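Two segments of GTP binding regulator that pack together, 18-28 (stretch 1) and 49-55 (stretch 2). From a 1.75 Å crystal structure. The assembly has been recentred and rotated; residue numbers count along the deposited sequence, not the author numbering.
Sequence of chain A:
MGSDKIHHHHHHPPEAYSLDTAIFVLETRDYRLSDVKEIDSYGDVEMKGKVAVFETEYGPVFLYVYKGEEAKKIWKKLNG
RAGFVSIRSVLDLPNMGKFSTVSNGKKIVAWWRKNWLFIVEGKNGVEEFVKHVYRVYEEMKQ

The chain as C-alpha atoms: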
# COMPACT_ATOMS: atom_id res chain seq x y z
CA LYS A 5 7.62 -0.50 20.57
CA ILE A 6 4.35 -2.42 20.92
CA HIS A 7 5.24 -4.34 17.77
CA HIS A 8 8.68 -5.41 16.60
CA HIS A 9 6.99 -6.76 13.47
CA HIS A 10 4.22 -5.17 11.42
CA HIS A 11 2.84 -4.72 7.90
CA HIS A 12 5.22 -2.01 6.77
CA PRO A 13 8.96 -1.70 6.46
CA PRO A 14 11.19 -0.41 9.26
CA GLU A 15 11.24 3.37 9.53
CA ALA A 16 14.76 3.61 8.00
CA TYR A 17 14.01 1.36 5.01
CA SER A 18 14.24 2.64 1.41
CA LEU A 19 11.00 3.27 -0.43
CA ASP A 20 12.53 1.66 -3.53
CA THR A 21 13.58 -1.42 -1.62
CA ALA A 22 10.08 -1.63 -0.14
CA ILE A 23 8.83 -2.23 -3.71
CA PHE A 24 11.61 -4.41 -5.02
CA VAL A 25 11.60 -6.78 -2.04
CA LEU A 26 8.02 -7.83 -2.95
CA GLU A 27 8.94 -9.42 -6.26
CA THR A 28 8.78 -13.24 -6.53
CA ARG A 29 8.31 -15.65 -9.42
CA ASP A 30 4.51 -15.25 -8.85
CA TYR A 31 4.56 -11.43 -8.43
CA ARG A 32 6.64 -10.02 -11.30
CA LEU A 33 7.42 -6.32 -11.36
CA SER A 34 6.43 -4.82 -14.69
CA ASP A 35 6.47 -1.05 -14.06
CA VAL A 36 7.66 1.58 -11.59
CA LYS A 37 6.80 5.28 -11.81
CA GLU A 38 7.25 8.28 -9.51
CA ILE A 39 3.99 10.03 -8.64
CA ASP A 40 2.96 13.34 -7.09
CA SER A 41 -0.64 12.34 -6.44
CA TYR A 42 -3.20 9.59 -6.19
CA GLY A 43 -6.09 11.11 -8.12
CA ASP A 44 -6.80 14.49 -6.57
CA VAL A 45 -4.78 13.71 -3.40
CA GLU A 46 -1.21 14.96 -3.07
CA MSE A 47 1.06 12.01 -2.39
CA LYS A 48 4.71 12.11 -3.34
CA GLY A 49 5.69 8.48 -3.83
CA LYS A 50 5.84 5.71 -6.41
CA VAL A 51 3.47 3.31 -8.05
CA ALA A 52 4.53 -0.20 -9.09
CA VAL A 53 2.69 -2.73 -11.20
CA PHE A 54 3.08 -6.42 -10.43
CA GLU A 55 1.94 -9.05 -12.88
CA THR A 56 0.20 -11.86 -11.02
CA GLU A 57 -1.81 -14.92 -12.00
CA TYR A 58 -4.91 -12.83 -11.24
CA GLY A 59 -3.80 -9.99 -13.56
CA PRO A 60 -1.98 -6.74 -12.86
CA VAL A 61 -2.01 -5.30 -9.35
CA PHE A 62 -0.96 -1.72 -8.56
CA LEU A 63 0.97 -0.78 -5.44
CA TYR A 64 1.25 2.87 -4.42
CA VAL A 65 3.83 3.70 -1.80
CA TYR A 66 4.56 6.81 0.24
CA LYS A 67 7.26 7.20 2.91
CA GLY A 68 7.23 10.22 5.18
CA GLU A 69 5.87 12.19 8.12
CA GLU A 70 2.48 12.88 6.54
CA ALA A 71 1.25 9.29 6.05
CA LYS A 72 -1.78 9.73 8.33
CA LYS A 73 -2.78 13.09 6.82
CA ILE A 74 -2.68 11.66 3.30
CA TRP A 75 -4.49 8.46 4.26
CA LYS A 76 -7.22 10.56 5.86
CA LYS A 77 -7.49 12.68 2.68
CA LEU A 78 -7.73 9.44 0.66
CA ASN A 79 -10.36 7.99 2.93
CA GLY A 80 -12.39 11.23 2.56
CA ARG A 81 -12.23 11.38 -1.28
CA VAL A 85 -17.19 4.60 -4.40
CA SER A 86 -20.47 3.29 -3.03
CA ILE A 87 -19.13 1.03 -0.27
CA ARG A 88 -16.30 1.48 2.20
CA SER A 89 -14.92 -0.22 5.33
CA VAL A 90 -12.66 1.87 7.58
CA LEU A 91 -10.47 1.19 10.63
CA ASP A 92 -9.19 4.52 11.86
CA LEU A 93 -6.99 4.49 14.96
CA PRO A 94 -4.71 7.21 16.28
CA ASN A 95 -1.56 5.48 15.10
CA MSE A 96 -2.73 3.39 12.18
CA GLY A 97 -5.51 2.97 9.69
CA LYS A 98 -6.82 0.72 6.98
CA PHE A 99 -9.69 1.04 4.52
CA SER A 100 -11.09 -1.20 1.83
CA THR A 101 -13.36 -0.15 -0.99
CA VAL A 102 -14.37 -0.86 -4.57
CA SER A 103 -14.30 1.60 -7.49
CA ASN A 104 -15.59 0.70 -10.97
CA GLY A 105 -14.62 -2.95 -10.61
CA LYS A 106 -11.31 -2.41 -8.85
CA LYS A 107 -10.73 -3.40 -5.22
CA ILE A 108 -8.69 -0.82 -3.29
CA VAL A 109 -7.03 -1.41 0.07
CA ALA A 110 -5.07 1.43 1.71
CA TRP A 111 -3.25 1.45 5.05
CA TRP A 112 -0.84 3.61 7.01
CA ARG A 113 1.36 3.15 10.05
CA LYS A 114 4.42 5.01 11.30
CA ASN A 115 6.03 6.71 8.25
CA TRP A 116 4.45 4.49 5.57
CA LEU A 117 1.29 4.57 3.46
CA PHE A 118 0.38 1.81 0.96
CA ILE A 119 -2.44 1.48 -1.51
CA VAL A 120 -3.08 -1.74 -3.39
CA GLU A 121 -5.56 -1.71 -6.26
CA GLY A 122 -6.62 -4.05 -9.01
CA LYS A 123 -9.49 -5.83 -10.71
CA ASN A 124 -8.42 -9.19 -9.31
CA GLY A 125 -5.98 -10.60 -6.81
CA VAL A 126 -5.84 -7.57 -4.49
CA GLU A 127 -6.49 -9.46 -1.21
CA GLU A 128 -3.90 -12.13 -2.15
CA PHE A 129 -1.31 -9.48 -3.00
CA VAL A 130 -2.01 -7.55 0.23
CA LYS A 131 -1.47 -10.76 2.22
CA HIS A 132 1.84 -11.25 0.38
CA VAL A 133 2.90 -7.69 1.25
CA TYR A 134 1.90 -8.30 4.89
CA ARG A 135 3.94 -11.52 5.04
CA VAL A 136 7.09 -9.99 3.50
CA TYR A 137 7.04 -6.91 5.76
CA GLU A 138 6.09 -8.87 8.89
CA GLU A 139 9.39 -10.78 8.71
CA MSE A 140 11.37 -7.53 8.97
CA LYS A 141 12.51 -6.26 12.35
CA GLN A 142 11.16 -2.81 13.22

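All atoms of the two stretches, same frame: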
# COMPACT_ATOMS: atom_id res chain seq x y z
N SER A 18 14.44 1.96 2.68
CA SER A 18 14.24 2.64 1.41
C SER A 18 12.88 2.37 0.80
O SER A 18 12.40 1.23 0.75
CB SER A 18 15.35 2.20 0.43
OG SER A 18 14.99 2.38 -0.91
N LEU A 19 12.25 3.42 0.29
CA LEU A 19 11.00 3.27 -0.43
C LEU A 19 11.17 2.33 -1.64
O LEU A 19 10.33 1.46 -1.92
CB LEU A 19 10.46 4.63 -0.85
CG LEU A 19 9.13 4.58 -1.62
CD1 LEU A 19 8.29 5.76 -1.24
CD2 LEU A 19 9.38 4.59 -3.10
N ASP A 20 12.27 2.51 -2.37
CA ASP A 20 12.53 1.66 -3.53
C ASP A 20 12.64 0.21 -3.12
O ASP A 20 12.05 -0.69 -3.75
CB ASP A 20 13.80 2.12 -4.23
CG ASP A 20 13.60 3.36 -5.10
OD1 ASP A 20 12.47 3.87 -5.21
OD2 ASP A 20 14.62 3.82 -5.67
N THR A 21 13.39 -0.05 -2.06
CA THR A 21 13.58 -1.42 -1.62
C THR A 21 12.27 -2.02 -1.14
O THR A 21 11.99 -3.18 -1.37
CB THR A 21 14.72 -1.54 -0.58
OG1 THR A 21 15.87 -0.83 -1.06
CG2 THR A 21 15.09 -3.00 -0.42
N ALA A 22 11.41 -1.19 -0.55
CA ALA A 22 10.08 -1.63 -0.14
C ALA A 22 9.24 -2.17 -1.31
O ALA A 22 8.41 -3.03 -1.12
CB ALA A 22 9.35 -0.53 0.53
N ILE A 23 9.46 -1.66 -2.52
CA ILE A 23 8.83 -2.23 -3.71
C ILE A 23 9.54 -3.48 -4.19
O ILE A 23 8.94 -4.56 -4.42
CB ILE A 23 8.82 -1.17 -4.84
CG1 ILE A 23 7.91 0.01 -4.46
CG2 ILE A 23 8.39 -1.78 -6.16
CD1 ILE A 23 8.07 1.19 -5.31
N PHE A 24 10.85 -3.35 -4.36
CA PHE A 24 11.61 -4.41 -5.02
C PHE A 24 11.65 -5.70 -4.21
O PHE A 24 11.69 -6.79 -4.77
CB PHE A 24 13.04 -3.95 -5.33
CG PHE A 24 13.11 -2.79 -6.30
CD1 PHE A 24 12.50 -2.85 -7.53
CD2 PHE A 24 13.84 -1.65 -5.98
CE1 PHE A 24 12.54 -1.78 -8.42
CE2 PHE A 24 13.90 -0.55 -6.88
CZ PHE A 24 13.25 -0.64 -8.09
N VAL A 25 11.58 -5.59 -2.88
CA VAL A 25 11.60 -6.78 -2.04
C VAL A 25 10.33 -7.66 -2.19
O VAL A 25 10.30 -8.81 -1.80
CB VAL A 25 11.83 -6.36 -0.56
CG1 VAL A 25 10.60 -5.78 0.02
CG2 VAL A 25 12.36 -7.49 0.26
N LEU A 26 9.28 -7.09 -2.79
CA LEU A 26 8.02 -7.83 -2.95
C LEU A 26 8.00 -8.76 -4.16
O LEU A 26 7.09 -9.58 -4.29
CB LEU A 26 6.86 -6.85 -3.08
CG LEU A 26 6.70 -5.95 -1.87
CD1 LEU A 26 5.66 -4.91 -2.17
CD2 LEU A 26 6.34 -6.79 -0.66
N GLU A 27 8.96 -8.63 -5.06
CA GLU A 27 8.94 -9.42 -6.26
C GLU A 27 9.20 -10.91 -5.93
O GLU A 27 10.02 -11.25 -5.06
CB GLU A 27 9.93 -8.81 -7.30
CG GLU A 27 9.84 -9.44 -8.63
CD GLU A 27 10.56 -8.68 -9.72
OE1 GLU A 27 11.57 -7.96 -9.41
OE2 GLU A 27 10.13 -8.86 -10.87
N THR A 28 8.48 -11.82 -6.59
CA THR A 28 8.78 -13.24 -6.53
C THR A 28 8.50 -13.77 -7.93
O THR A 28 8.09 -13.02 -8.81
CB THR A 28 7.89 -14.03 -5.55
OG1 THR A 28 6.56 -14.09 -6.06
CG2 THR A 28 7.85 -13.41 -4.15
N GLY A 49 5.32 9.87 -4.01
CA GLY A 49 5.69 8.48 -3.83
C GLY A 49 6.00 7.80 -5.15
O GLY A 49 6.51 8.43 -6.09
N LYS A 50 5.71 6.51 -5.21
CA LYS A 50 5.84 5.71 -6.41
C LYS A 50 4.68 4.77 -6.53
O LYS A 50 4.04 4.41 -5.53
CB LYS A 50 7.16 4.93 -6.43
CG LYS A 50 8.34 5.83 -6.45
CD LYS A 50 9.64 5.11 -6.76
CE LYS A 50 10.80 6.08 -6.66
NZ LYS A 50 12.05 5.42 -7.11
N VAL A 51 4.38 4.39 -7.76
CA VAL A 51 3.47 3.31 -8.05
C VAL A 51 4.21 2.23 -8.85
O VAL A 51 4.94 2.54 -9.80
CB VAL A 51 2.20 3.77 -8.79
CG1 VAL A 51 2.53 4.46 -10.08
CG2 VAL A 51 1.27 2.58 -9.06
N ALA A 52 3.98 0.98 -8.46
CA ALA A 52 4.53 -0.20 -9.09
C ALA A 52 3.42 -1.09 -9.55
O ALA A 52 2.34 -1.15 -8.91
CB ALA A 52 5.43 -0.94 -8.10
N VAL A 53 3.61 -1.73 -10.70
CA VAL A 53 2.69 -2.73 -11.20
C VAL A 53 3.35 -4.10 -11.13
O VAL A 53 4.47 -4.29 -11.64
CB VAL A 53 2.25 -2.44 -12.65
CG1 VAL A 53 1.23 -3.48 -13.12
CG2 VAL A 53 1.65 -1.07 -12.77
N PHE A 54 2.64 -5.04 -10.51
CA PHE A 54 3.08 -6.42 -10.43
C PHE A 54 2.14 -7.25 -11.27
O PHE A 54 0.93 -7.16 -11.13
CB PHE A 54 3.03 -6.91 -9.00
CG PHE A 54 4.05 -6.28 -8.11
CD1 PHE A 54 3.81 -5.08 -7.48
CD2 PHE A 54 5.25 -6.93 -7.87
CE1 PHE A 54 4.73 -4.51 -6.69
CE2 PHE A 54 6.18 -6.39 -7.05
CZ PHE A 54 5.95 -5.17 -6.46
N GLU A 55 2.71 -8.06 -12.14
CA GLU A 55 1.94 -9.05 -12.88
C GLU A 55 1.75 -10.28 -12.02
O GLU A 55 2.71 -10.81 -11.47
CB GLU A 55 2.66 -9.43 -14.16
CG GLU A 55 2.93 -8.29 -15.10
CD GLU A 55 1.69 -7.54 -15.57
OE1 GLU A 55 0.59 -8.14 -15.66
OE2 GLU A 55 1.84 -6.31 -15.86

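A short helix beginning at Leu19 lies along a β-strand covering Lys50 to Glu55 and continuing beyond. The two axes come within 9.9 Å of each other, and their N-to-C directions differ by 13°, so the elements are nearly parallel and keep step over their shared length. The CA register shows this: Leu19 lies 8.2 Å from Gly49 (CA to CA), Ile23 lies 7.2 Å from Ala52 (CA to CA), and Glu27 lies 7.8 Å from Phe54 (CA to CA). About four residues of stretch 1 therefore match two or three of the extended strand.

The alternation of the strand decides what it offers. Lys50, Ala52 and Phe54 direct their CA-to-CB bonds toward stretch 1, while Val51 points away and makes no contact. The result is a relief with a long side chain at one end, a methyl in the middle and an aromatic ring at the other end. The small Ala52 leaves a hollow between its larger neighbours, and Ile23 fills it. Ile23 CG2 sits 3.6 Å from Ala52 CB, at van der Waals contact, and the backbones make their closest CA approach of the register here. Ile23 CD1 lies 4.0 Å from Lys50 CB, and Ile23 CG2 lies 4.2 Å from Phe54 CZ. With chi1 at m and chi2 at t, Ile23 thus touches all three inward-facing strand residues.

Lys50 has an extended side chain, chi2 to chi4 all t, which runs past the start of the helix. Its aliphatic part packs against Leu19, with Leu19 CD2 3.7 Å from Lys50 CD, and its ammonium goes on to Asp20. The CA-to-CB bond of Asp20 points sideways, but its carboxylate comes nearer: Lys50 NZ donates to Asp20 OD1 in a very short 2.5 Å hydrogen bond that is part of a salt bridge. One side chain thus combines apolar packing along its stem with charge pairing at its tip.

At the other end, the Phe54 ring lies against the segment from Ile23 to Glu27. Ile23 O approaches the ring edge near its plane, 3.7 Å from Phe54 CZ, an arrangement that sets a carbonyl oxygen against the electropositive rim. Ile23 O also accepts a backbone hydrogen bond from Leu26 N at 3.0 Å. Leu26 CB adds an apolar contact 3.9 Å from Phe54 CZ, and Glu27 N lies 4.1 Å from Phe54 CE2. The type I turn from Phe24 to Glu27 carries the chain past the ring, so backbone as well as side-chain atoms line this side of the ring.

The helix start is secured within stretch 1. Ser18 occupies the N-cap position, and Ser18 OG accepts from Thr21 N at 3.1 Å with an N-H...acceptor angle of 167°; Ala22 N donates to Ser18 O at 2.9 Å. In total the contact buries 370 Å², summed over both stretches, with Lys50 and Phe54 each covered by 76 Å² and Ile23 by 66 Å².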